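PDB 4N6F: putative thiosugar synthase from Amycolatopsis orientalis, which probably forms a 2-thiosugar phosphate with sulphur from a carrier protein, as a TIM-barrel relative of the thiazole synthase ThiG. Local coordinates for residues E12-I17 and P190-G195. Numbering follows the deposited sequence.
With F6R (fructose -6-phosphate), chain F.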
# COMPACT_ATOMS: atom_id res chain seq x y z
N GLU A 12 -13.88 3.89 12.53
CA GLU A 12 -15.20 4.38 12.14
C GLU A 12 -15.86 3.28 11.31
O GLU A 12 -15.20 2.66 10.48
CB GLU A 12 -15.09 5.65 11.28
CG GLU A 12 -15.43 6.95 12.00
CD GLU A 12 -16.91 7.07 12.31
OE1 GLU A 12 -17.73 7.00 11.37
OE2 GLU A 12 -17.26 7.26 13.50
N PRO A 13 -17.16 3.03 11.52
CA PRO A 13 -17.82 2.17 10.55
C PRO A 13 -18.00 2.92 9.23
O PRO A 13 -18.34 4.10 9.24
CB PRO A 13 -19.18 1.84 11.20
CG PRO A 13 -19.21 2.56 12.51
CD PRO A 13 -18.09 3.56 12.53
N TRP A 14 -17.74 2.26 8.11
CA TRP A 14 -17.92 2.85 6.78
C TRP A 14 -19.31 2.50 6.23
O TRP A 14 -19.72 3.04 5.21
CB TRP A 14 -16.83 2.39 5.80
CG TRP A 14 -16.64 0.89 5.70
CD1 TRP A 14 -15.85 0.11 6.50
CD2 TRP A 14 -17.27 0.01 4.78
NE1 TRP A 14 -15.96 -1.20 6.13
CE2 TRP A 14 -16.82 -1.30 5.07
CE3 TRP A 14 -18.17 0.19 3.72
CZ2 TRP A 14 -17.22 -2.41 4.35
CZ3 TRP A 14 -18.57 -0.92 2.99
CH2 TRP A 14 -18.10 -2.21 3.31
N LEU A 15 -20.00 1.60 6.91
CA LEU A 15 -21.34 1.20 6.53
C LEU A 15 -22.07 0.69 7.76
O LEU A 15 -21.47 0.03 8.63
CB LEU A 15 -21.29 0.09 5.47
CG LEU A 15 -22.63 -0.45 4.94
CD1 LEU A 15 -23.42 0.65 4.23
CD2 LEU A 15 -22.38 -1.63 4.01
N LYS A 16 -23.35 1.01 7.84
CA LYS A 16 -24.19 0.51 8.91
C LYS A 16 -25.54 0.09 8.33
O LYS A 16 -26.14 0.84 7.58
CB LYS A 16 -24.38 1.58 9.99
CG LYS A 16 -25.01 1.01 11.26
CD LYS A 16 -25.06 2.03 12.39
CE LYS A 16 -25.40 1.32 13.69
NZ LYS A 16 -26.54 1.97 14.36
N ILE A 17 -26.01 -1.10 8.66
CA ILE A 17 -27.32 -1.56 8.17
C ILE A 17 -28.08 -2.06 9.37
O ILE A 17 -27.68 -3.04 9.99
CB ILE A 17 -27.21 -2.67 7.11
CG1 ILE A 17 -26.41 -2.16 5.92
CG2 ILE A 17 -28.60 -3.13 6.67
CD1 ILE A 17 -25.95 -3.23 4.96
N PRO A 190 -21.18 3.94 -0.12
CA PRO A 190 -19.81 3.44 -0.09
C PRO A 190 -19.50 2.49 -1.26
O PRO A 190 -20.37 1.72 -1.68
CB PRO A 190 -19.76 2.68 1.24
CG PRO A 190 -20.80 3.30 2.08
CD PRO A 190 -21.90 3.64 1.12
N VAL A 191 -18.27 2.58 -1.75
CA VAL A 191 -17.77 1.74 -2.83
C VAL A 191 -16.72 0.75 -2.29
O VAL A 191 -15.80 1.14 -1.55
CB VAL A 191 -17.18 2.60 -3.98
CG1 VAL A 191 -16.40 1.75 -4.98
CG2 VAL A 191 -18.29 3.34 -4.70
N VAL A 192 -16.92 -0.52 -2.63
CA VAL A 192 -16.00 -1.61 -2.34
C VAL A 192 -15.33 -1.99 -3.66
O VAL A 192 -16.01 -2.33 -4.63
CB VAL A 192 -16.73 -2.85 -1.77
CG1 VAL A 192 -15.76 -4.01 -1.53
CG2 VAL A 192 -17.47 -2.53 -0.47
N VAL A 193 -14.01 -1.91 -3.71
CA VAL A 193 -13.27 -2.33 -4.91
C VAL A 193 -13.06 -3.85 -4.86
O VAL A 193 -12.71 -4.41 -3.82
CB VAL A 193 -11.93 -1.57 -5.06
CG1 VAL A 193 -11.09 -2.13 -6.19
CG2 VAL A 193 -12.21 -0.10 -5.33
N GLU A 194 -13.30 -4.51 -5.99
CA GLU A 194 -13.35 -5.97 -6.03
C GLU A 194 -13.04 -6.50 -7.43
O GLU A 194 -13.41 -5.90 -8.43
CB GLU A 194 -14.73 -6.43 -5.57
CG GLU A 194 -14.98 -7.94 -5.60
CD GLU A 194 -16.34 -8.32 -5.03
OE1 GLU A 194 -16.81 -9.45 -5.29
OE2 GLU A 194 -16.96 -7.46 -4.34
N GLY A 195 -12.37 -7.65 -7.47
CA GLY A 195 -12.07 -8.33 -8.72
C GLY A 195 -10.67 -8.05 -9.21
O GLY A 195 -10.31 -6.92 -9.53
C1 F6R F . -18.60 -12.57 -4.98
C2 F6R F . -17.31 -13.29 -4.71
C3 F6R F . -16.29 -13.57 -5.78
C4 F6R F . -15.53 -12.27 -6.07
C5 F6R F . -14.23 -12.53 -6.84
C6 F6R F . -13.25 -11.39 -6.66
O2 F6R F . -17.03 -13.63 -3.55
O3 F6R F . -16.84 -14.09 -7.00
O4 F6R F . -16.36 -11.39 -6.85
O5 F6R F . -13.61 -13.74 -6.42
O6 F6R F . -12.14 -11.62 -7.52
P F6R F . -10.75 -12.21 -7.03
O1P F6R F . -11.04 -13.67 -6.86
O2P F6R F . -10.40 -11.52 -5.74
O3P F6R F . -9.84 -11.81 -8.16
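The carboxylate of E194 is gripped at both oxygens: OE1 accepts a short hydrogen bond from O4 of the bound fructose 6-phosphate, 2.5 Å from OE1 to O4, while OE2 makes a salt bridge with NE of R162 on the neighbouring strand 161-164. CG stands anti to the backbone N (chi1 178°), and the extended chain beyond it carries the acid to the sugar. An alanine here would probably leave the sugar O4 without this acceptor and R162 without its charged mate. G195, next along, has a positive phi (99°) that would jam a CB against the carbonyl O of E194, which favours glycine.

At the other end of strand 191-194 the contact with residues 12-17 is apolar. CG of W14 sits between its backbone N and carbonyl carbon (chi1 53°), which lays the indole edge against P190 CB, 3.9 Å from CE3. The compact proline ring suits this spot, its CG also lying 3.3 Å from the W14 carbonyl O. V192 CG2 meets the indole obliquely, 3.8 Å from CH2; a valine methyl is small enough to sit there. The indole NE1 is satisfied by S24 O, and W14 and L15 form a classic beta bulge opposite F22. One TIM-barrel strand thus has a greasy end packed against the N-terminal hairpin and a charged end that binds the sugar phosphate.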